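Local structure of disulfide bond protein A (Staphylococcus aureus, 3BCI) at residues R38-D43 with Y164-Y169; V47-V52 with D81-L86; K159-Y164 with Y169-K174. The protein probably acts as a thiol:disulfide oxidoreductase of the DsbA subfamily, a thioredoxin-fold enzyme with a redox-active disulfide. All coordinates share one frame; numbering follows the deposited sequence.

Interaction 1. Residues R38-D43 with Y164-Y169; sequences RKNYID and YDYESY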
loop_
_atom_site.group_PDB
_atom_site.type_symbol
_atom_site.label_atom_id
_atom_site.label_comp_id
_atom_site.label_asym_id
_atom_site.label_seq_id
_atom_site.Cartn_x
_atom_site.Cartn_y
_atom_site.Cartn_z
ATOM N N ARG A 38 5.714 -10.114 5.894
ATOM C CA ARG A 38 4.626 -9.925 6.843
ATOM C C ARG A 38 4.734 -10.901 8.015
ATOM O O ARG A 38 4.636 -10.516 9.177
ATOM C CB ARG A 38 3.294 -10.128 6.126
ATOM C CG ARG A 38 2.093 -10.076 7.021
ATOM C CD ARG A 38 0.820 -10.313 6.232
ATOM N NE ARG A 38 -0.340 -10.173 7.097
ATOM C CZ ARG A 38 -1.595 -10.189 6.675
ATOM N NH1 ARG A 38 -1.857 -10.341 5.383
ATOM N NH2 ARG A 38 -2.582 -10.043 7.549
ATOM N N LYS A 39 4.947 -12.169 7.706
ATOM C CA LYS A 39 5.044 -13.181 8.745
ATOM C C LYS A 39 6.258 -13.031 9.648
ATOM O O LYS A 39 6.155 -13.173 10.861
ATOM C CB LYS A 39 5.061 -14.576 8.115
ATOM C CG LYS A 39 5.219 -15.706 9.123
ATOM C CD LYS A 39 5.126 -17.068 8.454
ATOM C CE LYS A 39 5.216 -18.189 9.475
ATOM N NZ LYS A 39 4.961 -19.519 8.857
ATOM N N ASN A 40 7.407 -12.723 9.067
ATOM C CA ASN A 40 8.626 -12.626 9.853
ATOM C C ASN A 40 9.017 -11.264 10.396
ATOM O O ASN A 40 9.861 -11.182 11.290
ATOM C CB ASN A 40 9.789 -13.194 9.039
ATOM C CG ASN A 40 9.530 -14.617 8.583
ATOM O OD1 ASN A 40 9.254 -15.498 9.398
ATOM N ND2 ASN A 40 9.613 -14.849 7.279
ATOM N N TYR A 41 8.422 -10.191 9.887
ATOM C CA TYR A 41 8.821 -8.878 10.376
ATOM C C TYR A 41 7.735 -7.845 10.632
ATOM O O TYR A 41 7.904 -6.989 11.500
ATOM C CB TYR A 41 9.855 -8.249 9.431
ATOM C CG TYR A 41 11.219 -8.895 9.457
ATOM C CD1 TYR A 41 11.556 -9.903 8.558
ATOM C CD2 TYR A 41 12.169 -8.509 10.399
ATOM C CE1 TYR A 41 12.810 -10.513 8.599
ATOM C CE2 TYR A 41 13.422 -9.110 10.449
ATOM C CZ TYR A 41 13.735 -10.110 9.548
ATOM O OH TYR A 41 14.976 -10.699 9.603
ATOM N N ILE A 42 6.637 -7.899 9.889
ATOM C CA ILE A 42 5.595 -6.896 10.072
ATOM C C ILE A 42 4.521 -7.238 11.105
ATOM O O ILE A 42 4.254 -6.441 12.001
ATOM C CB ILE A 42 4.911 -6.565 8.731
ATOM C CG1 ILE A 42 5.971 -6.176 7.688
ATOM C CG2 ILE A 42 3.934 -5.409 8.932
ATOM C CD1 ILE A 42 5.415 -5.973 6.287
ATOM N N ASP A 43 3.902 -8.407 10.981
ATOM C CA ASP A 43 2.859 -8.807 11.929
ATOM C C ASP A 43 3.371 -9.042 13.345
ATOM O O ASP A 43 2.608 -8.951 14.308
ATOM C CB ASP A 43 2.137 -10.058 11.438
ATOM C CG ASP A 43 1.265 -9.782 10.235
ATOM O OD1 ASP A 43 1.034 -8.596 9.949
ATOM O OD2 ASP A 43 0.809 -10.737 9.580
ATOM N N TYR A 164 12.241 -7.588 -5.113
ATOM C CA TYR A 164 11.348 -8.696 -5.419
ATOM C C TYR A 164 11.729 -9.943 -4.641
ATOM O O TYR A 164 11.028 -10.945 -4.686
ATOM C CB TYR A 164 11.400 -9.016 -6.916
ATOM C CG TYR A 164 10.981 -7.864 -7.797
ATOM C CD1 TYR A 164 9.635 -7.534 -7.953
ATOM C CD2 TYR A 164 11.932 -7.092 -8.462
ATOM C CE1 TYR A 164 9.245 -6.464 -8.749
ATOM C CE2 TYR A 164 11.551 -6.018 -9.264
ATOM C CZ TYR A 164 10.205 -5.712 -9.399
ATOM O OH TYR A 164 9.814 -4.649 -10.176
ATOM N N ASP A 165 12.836 -9.874 -3.918
ATOM C CA ASP A 165 13.315 -11.024 -3.163
ATOM C C ASP A 165 13.300 -10.805 -1.654
ATOM O O ASP A 165 14.030 -9.972 -1.125
ATOM C CB ASP A 165 14.725 -11.367 -3.651
ATOM C CG ASP A 165 15.348 -12.513 -2.892
ATOM O OD1 ASP A 165 14.602 -13.344 -2.331
ATOM O OD2 ASP A 165 16.593 -12.586 -2.874
ATOM N N TYR A 166 12.454 -11.561 -0.963
ATOM C CA TYR A 166 12.349 -11.448 0.484
ATOM C C TYR A 166 13.710 -11.500 1.167
ATOM O O TYR A 166 13.975 -10.723 2.085
ATOM C CB TYR A 166 11.460 -12.566 1.039
ATOM C CG TYR A 166 11.590 -12.752 2.531
ATOM C CD1 TYR A 166 11.130 -11.783 3.419
ATOM C CD2 TYR A 166 12.213 -13.881 3.056
ATOM C CE1 TYR A 166 11.289 -11.931 4.796
ATOM C CE2 TYR A 166 12.378 -14.042 4.429
ATOM C CZ TYR A 166 11.915 -13.065 5.293
ATOM O OH TYR A 166 12.085 -13.220 6.648
ATOM N N GLU A 167 14.576 -12.409 0.720
ATOM C CA GLU A 167 15.895 -12.551 1.330
ATOM C C GLU A 167 16.744 -11.293 1.231
ATOM O O GLU A 167 17.668 -11.097 2.023
ATOM C CB GLU A 167 16.646 -13.731 0.710
ATOM C CG GLU A 167 15.814 -14.998 0.630
ATOM C CD GLU A 167 16.656 -16.250 0.512
ATOM O OE1 GLU A 167 17.638 -16.243 -0.260
ATOM O OE2 GLU A 167 16.326 -17.246 1.188
ATOM N N SER A 168 16.444 -10.440 0.258
ATOM C CA SER A 168 17.204 -9.208 0.108
ATOM C C SER A 168 16.804 -8.231 1.216
ATOM O O SER A 168 17.605 -7.400 1.650
ATOM C CB SER A 168 16.954 -8.593 -1.271
ATOM O OG SER A 168 17.802 -7.480 -1.470
ATOM N N TYR A 169 15.561 -8.331 1.675
ATOM C CA TYR A 169 15.093 -7.466 2.760
ATOM C C TYR A 169 15.709 -7.987 4.053
ATOM O O TYR A 169 16.259 -7.228 4.852
ATOM C CB TYR A 169 13.569 -7.521 2.888
ATOM C CG TYR A 169 12.812 -6.888 1.748
ATOM C CD1 TYR A 169 12.160 -5.662 1.915
ATOM C CD2 TYR A 169 12.737 -7.515 0.505
ATOM C CE1 TYR A 169 11.452 -5.081 0.874
ATOM C CE2 TYR A 169 12.033 -6.941 -0.545
ATOM C CZ TYR A 169 11.392 -5.724 -0.355
ATOM O OH TYR A 169 10.699 -5.154 -1.396
#
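N40 and Y41, near the C-terminal end of helix 24-42, both meet the phenol of Y166, which reaches them from the first turn of helix 166-174. The backbones stay well apart: the nearest pair of CA atoms, those of Y41 and Y169, is 10.0 Å apart, so side chains alone span the gap.

The polar part is the amide of N40 against the Y166 hydroxyl. ND2 of N40 lies 3.0 Å from OH of Y166, and CB of N40 is nearly as near that oxygen, at 3.3 Å. The two side chains run roughly at right angles, with the amide and ring planes 41° apart, so the amide is neither stacked on the ring nor square to it. Y166 reaches this far because its CG is anti to the backbone N (chi1 165°), which carries the ring out from the helix.

The aromatic part is slight. CE1 of Y41 comes within 3.4 Å of OH of Y166, the oxygen lying at the edge of the Y41 ring and near its plane. The rings do not stack; their side chains also cross at about a right angle.

Further bonds lie within each segment. NE of R38 donates to OD2 of D43 at 2.8 Å, a salt bridge that uses the syn lone pair of the carboxylate. D165 is the N-cap of the other helix, its OD1 taking a weak bond from N of E167.

With 126 Å² buried in all, the contact is a small one centred on a single phenol oxygen: the buried tyrosine turns its polar end to an amide and an aromatic edge, and so joins helix 24-42, which carries the CxxC motif at its start, to the C-terminal helix of the thioredoxin fold.

Interaction 2. Residues V47-V52 with D81-L86; sequences VEYQFV and DFQKQL
The amide of Q83 on helix 79-88 points at strand 48-53 and meets two aromatic rings there, its oxygen beside Y49 and its nitrogen over F51. Q83 has CG anti to the backbone N (chi1 -167°) and an extended chain beyond it, which bridges the 9.6 Å between the CA atoms of F51 and Q83.

Y49 and Q83 approach from opposite directions. OE1 of Q83 sits at the edge of the Y49 ring, near its plane, 3.0 Å from OH of Y49. The amide plane stands steeply to the ring, at 80°. This distance suits a hydrogen bond from the hydroxyl to OE1, but the hydroxyl could instead donate to a different acceptor, so the bond is only possible.

The other half of the amide lies on F51. NE2 of Q83 is 3.1 Å above the plane of that ring, displaced toward its rim, and its closest carbon is CG of F51 at 3.2 Å. Ring and amide planes are 74° apart, which makes this an amide nitrogen set end-on over a ring face rather than a flat amide stack. NE2 also donates to the hydroxyl of Y21, giving this buried nitrogen a conventional acceptor.

Y49 and F51, two residues apart, project from the same side of the strand, toward helices 24-42 and 79-88. There, Y49 also packs on M34 and I42 of helix 24-42, and the ring of F51 meets that of Y21, lying near the CxxC cysteines C23 and C26 without touching them. The strand is at the edge of the sheet, hydrogen-bonded to its parallel neighbour 14-19, while helix 79-88 has helix 100-108 against its F82 and L86.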
loop_
_atom_site.group_PDB
_atom_site.type_symbol
_atom_site.label_atom_id
_atom_site.label_comp_id
_atom_site.label_asym_id
_atom_site.label_seq_id
_atom_site.Cartn_x
_atom_site.Cartn_y
_atom_site.Cartn_z
ATOM N N VAL A 47 9.315 -4.532 12.482
ATOM C CA VAL A 47 9.622 -3.337 11.701
ATOM C C VAL A 47 8.354 -2.538 11.480
ATOM O O VAL A 47 7.253 -3.017 11.743
ATOM C CB VAL A 47 10.189 -3.686 10.306
ATOM C CG1 VAL A 47 11.363 -4.648 10.439
ATOM C CG2 VAL A 47 9.089 -4.295 9.430
ATOM N N GLU A 48 8.522 -1.308 11.017
ATOM C CA GLU A 48 7.393 -0.457 10.678
ATOM C C GLU A 48 7.348 -0.571 9.159
ATOM O O GLU A 48 8.384 -0.465 8.498
ATOM C CB GLU A 48 7.661 0.995 11.073
ATOM C CG GLU A 48 7.840 1.208 12.565
ATOM C CD GLU A 48 6.522 1.259 13.311
ATOM O OE1 GLU A 48 5.568 0.562 12.899
ATOM O OE2 GLU A 48 6.444 1.991 14.319
ATOM N N TYR A 49 6.165 -0.824 8.610
ATOM C CA TYR A 49 6.009 -0.938 7.165
ATOM C C TYR A 49 5.213 0.254 6.665
ATOM O O TYR A 49 4.222 0.651 7.283
ATOM C CB TYR A 49 5.273 -2.233 6.798
ATOM C CG TYR A 49 4.826 -2.294 5.353
ATOM C CD1 TYR A 49 5.754 -2.343 4.307
ATOM C CD2 TYR A 49 3.470 -2.279 5.026
ATOM C CE1 TYR A 49 5.331 -2.374 2.967
ATOM C CE2 TYR A 49 3.042 -2.308 3.703
ATOM C CZ TYR A 49 3.972 -2.357 2.681
ATOM O OH TYR A 49 3.534 -2.400 1.376
ATOM N N GLN A 50 5.663 0.834 5.557
ATOM C CA GLN A 50 4.972 1.968 4.961
ATOM C C GLN A 50 4.920 1.813 3.453
ATOM O O GLN A 50 5.936 1.558 2.808
ATOM C CB GLN A 50 5.667 3.293 5.308
ATOM C CG GLN A 50 5.094 4.494 4.546
ATOM C CD GLN A 50 5.680 5.828 4.990
ATOM O OE1 GLN A 50 6.785 5.889 5.532
ATOM N NE2 GLN A 50 4.943 6.908 4.744
ATOM N N PHE A 51 3.721 1.953 2.902
ATOM C CA PHE A 51 3.525 1.861 1.462
ATOM C C PHE A 51 3.262 3.282 0.985
ATOM O O PHE A 51 2.349 3.947 1.486
ATOM C CB PHE A 51 2.323 0.965 1.143
ATOM C CG PHE A 51 2.045 0.820 -0.333
ATOM C CD1 PHE A 51 2.934 0.142 -1.157
ATOM C CD2 PHE A 51 0.896 1.373 -0.897
ATOM C CE1 PHE A 51 2.685 0.015 -2.526
ATOM C CE2 PHE A 51 0.638 1.252 -2.262
ATOM C CZ PHE A 51 1.535 0.573 -3.077
ATOM N N VAL A 52 4.081 3.762 0.056
ATOM C CA VAL A 52 3.908 5.112 -0.475
ATOM C C VAL A 52 3.425 4.956 -1.909
ATOM O O VAL A 52 4.166 4.490 -2.773
ATOM C CB VAL A 52 5.231 5.911 -0.461
ATOM C CG1 VAL A 52 4.993 7.317 -0.998
ATOM C CG2 VAL A 52 5.785 5.979 0.959
ATOM N N ASP A 81 -4.100 -7.423 4.328
ATOM C CA ASP A 81 -4.993 -8.296 3.574
ATOM C C ASP A 81 -5.624 -7.475 2.462
ATOM O O ASP A 81 -5.786 -7.947 1.337
ATOM C CB ASP A 81 -6.113 -8.862 4.454
ATOM C CG ASP A 81 -5.615 -9.874 5.458
ATOM O OD1 ASP A 81 -4.637 -10.593 5.164
ATOM O OD2 ASP A 81 -6.221 -9.960 6.542
ATOM N N PHE A 82 -5.993 -6.242 2.795
ATOM C CA PHE A 82 -6.608 -5.347 1.824
ATOM C C PHE A 82 -5.657 -5.134 0.651
ATOM O O PHE A 82 -6.046 -5.222 -0.512
ATOM C CB PHE A 82 -6.912 -3.994 2.469
ATOM C CG PHE A 82 -7.608 -3.034 1.547
ATOM C CD1 PHE A 82 -8.944 -3.217 1.222
ATOM C CD2 PHE A 82 -6.910 -1.983 0.958
ATOM C CE1 PHE A 82 -9.575 -2.370 0.324
ATOM C CE2 PHE A 82 -7.531 -1.130 0.057
ATOM C CZ PHE A 82 -8.867 -1.325 -0.262
ATOM N N GLN A 83 -4.404 -4.851 0.978
ATOM C CA GLN A 83 -3.382 -4.602 -0.019
ATOM C C GLN A 83 -3.197 -5.823 -0.916
ATOM O O GLN A 83 -3.208 -5.716 -2.144
ATOM C CB GLN A 83 -2.082 -4.234 0.698
ATOM C CG GLN A 83 -1.014 -3.652 -0.175
ATOM C CD GLN A 83 0.015 -2.885 0.628
ATOM O OE1 GLN A 83 0.695 -3.447 1.487
ATOM N NE2 GLN A 83 0.129 -1.589 0.356
ATOM N N LYS A 84 -3.050 -6.990 -0.303
ATOM C CA LYS A 84 -2.871 -8.220 -1.066
ATOM C C LYS A 84 -4.058 -8.473 -1.987
ATOM O O LYS A 84 -3.891 -8.744 -3.178
ATOM C CB LYS A 84 -2.700 -9.411 -0.118
ATOM C CG LYS A 84 -2.617 -10.763 -0.828
ATOM C CD LYS A 84 -2.248 -11.869 0.147
ATOM C CE LYS A 84 -3.329 -12.071 1.193
ATOM N NZ LYS A 84 -2.797 -12.745 2.410
ATOM N N GLN A 85 -5.259 -8.381 -1.425
ATOM C CA GLN A 85 -6.482 -8.610 -2.181
ATOM C C GLN A 85 -6.700 -7.589 -3.292
ATOM O O GLN A 85 -7.255 -7.921 -4.341
ATOM C CB GLN A 85 -7.688 -8.634 -1.235
ATOM C CG GLN A 85 -7.761 -9.897 -0.374
ATOM C CD GLN A 85 -8.859 -9.839 0.680
ATOM O OE1 GLN A 85 -9.987 -9.429 0.400
ATOM N NE2 GLN A 85 -8.534 -10.268 1.898
ATOM N N LEU A 86 -6.264 -6.351 -3.078
ATOM C CA LEU A 86 -6.437 -5.330 -4.106
ATOM C C LEU A 86 -5.470 -5.574 -5.271
ATOM O O LEU A 86 -5.864 -5.499 -6.434
ATOM C CB LEU A 86 -6.233 -3.926 -3.522
ATOM C CG LEU A 86 -6.554 -2.755 -4.467
ATOM C CD1 LEU A 86 -7.966 -2.908 -5.021
ATOM C CD2 LEU A 86 -6.434 -1.434 -3.716
#

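Interaction 3. Residues K159-Y164 with Y169-K174; sequences KVEDPY and YEKLLK
The loop that leaves the edge strand 158-159 folds back on the C-terminal helix 166-174 of the thioredoxin fold, and the tight connection buries 314 Å² between them. V160 and Y169 come closest in backbone, with CA atoms 6.1 Å apart.

The apolar centre is V160 on the ring of Y169. CG1 of V160, anti to its backbone N (chi1 178°), is thereby placed over the middle of one ring face, 3.9 Å from its centroid and 11° off the ring normal, a CH-pi contact. The other methyl, CG2, reaches the CD1 side of the ring and is also 4.2 Å from CD1 of L172. That leucine methyl extends the patch to the backbone of K159.

At its far end the same ring is tied to the loop. OH of Y169 donates to O of P163 at 2.7 Å; the carbonyl is met at a C=O...donor angle of 117°, with the donor slightly tilted from the carbonyl plane. CB of P163 lies 3.7 Å from that hydroxyl.

A salt bridge runs along the outer side. NZ of K171 is 3.3 Å from OE2 of E161, on the syn side but out of the carboxylate plane, and lies equally far from OE1 in a weak bond. The loop is itself shaped by an Asx turn, in which OD1 of D162 accepts from N of Y164 at 3.0 Å from above its carboxylate. The backbone N of D162 in turn donates to OG of S168 on the helix.

The ion pair thus joins two exposed residues, with one of its two bonds weak. Y169 is held twice, by a methyl over its face and a carbonyl at its edge, which should limit rotation of the ring.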
loop_
_atom_site.group_PDB
_atom_site.type_symbol
_atom_site.label_atom_id
_atom_site.label_comp_id
_atom_site.label_asym_id
_atom_site.label_seq_id
_atom_site.Cartn_x
_atom_site.Cartn_y
_atom_site.Cartn_z
ATOM N N LYS A 159 18.712 1.286 0.167
ATOM C CA LYS A 159 18.003 0.615 -0.913
ATOM C C LYS A 159 18.091 -0.902 -0.835
ATOM O O LYS A 159 19.158 -1.459 -0.599
ATOM C CB LYS A 159 18.546 1.073 -2.269
ATOM C CG LYS A 159 17.686 0.626 -3.447
ATOM C CD LYS A 159 18.286 1.038 -4.780
ATOM C CE LYS A 159 18.979 -0.132 -5.463
ATOM N NZ LYS A 159 18.001 -1.180 -5.881
ATOM N N VAL A 160 16.956 -1.562 -1.026
ATOM C CA VAL A 160 16.908 -3.016 -1.023
ATOM C C VAL A 160 17.421 -3.426 -2.407
ATOM O O VAL A 160 16.821 -3.071 -3.422
ATOM C CB VAL A 160 15.463 -3.516 -0.829
ATOM C CG1 VAL A 160 15.420 -5.042 -0.886
ATOM C CG2 VAL A 160 14.916 -3.011 0.515
ATOM N N GLU A 161 18.536 -4.156 -2.439
ATOM C CA GLU A 161 19.156 -4.593 -3.690
ATOM C C GLU A 161 18.188 -5.218 -4.692
ATOM O O GLU A 161 18.198 -4.862 -5.867
ATOM C CB GLU A 161 20.302 -5.565 -3.391
ATOM C CG GLU A 161 21.560 -4.884 -2.868
ATOM C CD GLU A 161 22.596 -5.868 -2.354
ATOM O OE1 GLU A 161 22.799 -6.915 -3.002
ATOM O OE2 GLU A 161 23.216 -5.588 -1.306
ATOM N N ASP A 162 17.367 -6.155 -4.232
ATOM C CA ASP A 162 16.378 -6.798 -5.093
ATOM C C ASP A 162 15.041 -6.749 -4.351
ATOM O O ASP A 162 14.736 -7.630 -3.550
ATOM C CB ASP A 162 16.769 -8.250 -5.366
ATOM C CG ASP A 162 15.785 -8.955 -6.266
ATOM O OD1 ASP A 162 14.764 -8.338 -6.632
ATOM O OD2 ASP A 162 16.027 -10.131 -6.604
ATOM N N PRO A 163 14.222 -5.723 -4.630
ATOM C CA PRO A 163 12.920 -5.545 -3.983
ATOM C C PRO A 163 11.905 -6.653 -4.229
ATOM O O PRO A 163 10.843 -6.669 -3.614
ATOM C CB PRO A 163 12.461 -4.192 -4.516
ATOM C CG PRO A 163 12.989 -4.221 -5.924
ATOM C CD PRO A 163 14.401 -4.742 -5.718
ATOM N N TYR A 164 12.241 -7.588 -5.113
ATOM C CA TYR A 164 11.348 -8.696 -5.419
ATOM C C TYR A 164 11.729 -9.943 -4.641
ATOM O O TYR A 164 11.028 -10.945 -4.686
ATOM C CB TYR A 164 11.400 -9.016 -6.916
ATOM C CG TYR A 164 10.981 -7.864 -7.797
ATOM C CD1 TYR A 164 9.635 -7.534 -7.953
ATOM C CD2 TYR A 164 11.932 -7.092 -8.462
ATOM C CE1 TYR A 164 9.245 -6.464 -8.749
ATOM C CE2 TYR A 164 11.551 -6.018 -9.264
ATOM C CZ TYR A 164 10.205 -5.712 -9.399
ATOM O OH TYR A 164 9.814 -4.649 -10.176
ATOM N N TYR A 169 15.561 -8.331 1.675
ATOM C CA TYR A 169 15.093 -7.466 2.760
ATOM C C TYR A 169 15.709 -7.987 4.053
ATOM O O TYR A 169 16.259 -7.228 4.852
ATOM C CB TYR A 169 13.569 -7.521 2.888
ATOM C CG TYR A 169 12.812 -6.888 1.748
ATOM C CD1 TYR A 169 12.160 -5.662 1.915
ATOM C CD2 TYR A 169 12.737 -7.515 0.505
ATOM C CE1 TYR A 169 11.452 -5.081 0.874
ATOM C CE2 TYR A 169 12.033 -6.941 -0.545
ATOM C CZ TYR A 169 11.392 -5.724 -0.355
ATOM O OH TYR A 169 10.699 -5.154 -1.396
ATOM N N GLU A 170 15.598 -9.295 4.245
ATOM C CA GLU A 170 16.122 -9.967 5.425
ATOM C C GLU A 170 17.598 -9.640 5.610
ATOM O O GLU A 170 18.076 -9.478 6.735
ATOM C CB GLU A 170 15.919 -11.477 5.277
ATOM C CG GLU A 170 16.240 -12.288 6.510
ATOM C CD GLU A 170 15.769 -13.721 6.383
ATOM O OE1 GLU A 170 16.143 -14.383 5.392
ATOM O OE2 GLU A 170 15.026 -14.186 7.273
ATOM N N LYS A 171 18.312 -9.526 4.495
ATOM C CA LYS A 171 19.731 -9.210 4.517
ATOM C C LYS A 171 19.971 -7.885 5.236
ATOM O O LYS A 171 20.822 -7.801 6.119
ATOM C CB LYS A 171 20.260 -9.146 3.084
ATOM C CG LYS A 171 21.769 -9.070 2.953
ATOM C CD LYS A 171 22.172 -9.299 1.507
ATOM C CE LYS A 171 23.409 -8.506 1.138
ATOM N NZ LYS A 171 23.731 -8.649 -0.307
ATOM N N LEU A 172 19.212 -6.858 4.867
ATOM C CA LEU A 172 19.344 -5.547 5.497
ATOM C C LEU A 172 18.847 -5.538 6.939
ATOM O O LEU A 172 19.374 -4.813 7.782
ATOM C CB LEU A 172 18.562 -4.492 4.708
ATOM C CG LEU A 172 19.245 -3.875 3.493
ATOM C CD1 LEU A 172 18.335 -2.823 2.875
ATOM C CD2 LEU A 172 20.562 -3.251 3.921
ATOM N N LEU A 173 17.834 -6.352 7.217
ATOM C CA LEU A 173 17.236 -6.408 8.544
ATOM C C LEU A 173 18.035 -7.210 9.563
ATOM O O LEU A 173 17.867 -7.016 10.766
ATOM C CB LEU A 173 15.807 -6.963 8.449
ATOM C CG LEU A 173 14.819 -6.102 7.651
ATOM C CD1 LEU A 173 13.542 -6.871 7.412
ATOM C CD2 LEU A 173 14.540 -4.809 8.392
ATOM N N LYS A 174 18.900 -8.108 9.098
ATOM C CA LYS A 174 19.692 -8.916 10.023
ATOM C C LYS A 174 20.448 -8.054 11.015
ATOM O O LYS A 174 20.276 -8.187 12.228
ATOM C CB LYS A 174 20.675 -9.821 9.276
ATOM C CG LYS A 174 20.055 -11.126 8.817
ATOM C CD LYS A 174 18.836 -11.464 9.672
ATOM C CE LYS A 174 18.120 -12.716 9.199
ATOM N NZ LYS A 174 18.939 -13.939 9.407
#

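How the interactions relate
Interactions 1 and 3 lie 8 Å apart between centres and share helix 166-174 as well as Y164 and Y169; their segments alternate along the chain. Interaction 2, 12 Å from interaction 1 and 17 Å from interaction 3, falls entirely between the two segments of interaction 1. Helix 24-42, which begins within the C23-C26 CxxC motif, is followed in the chain by strand 48-53 and joins interactions 1 and 2: R38 bridges to D81, and I42 packs on Y49 and V47. V47 in turn touches L173 of interaction 3. Together the contacts tie the C-terminal helix and sheet edge of the thioredoxin fold to the inserted helical region.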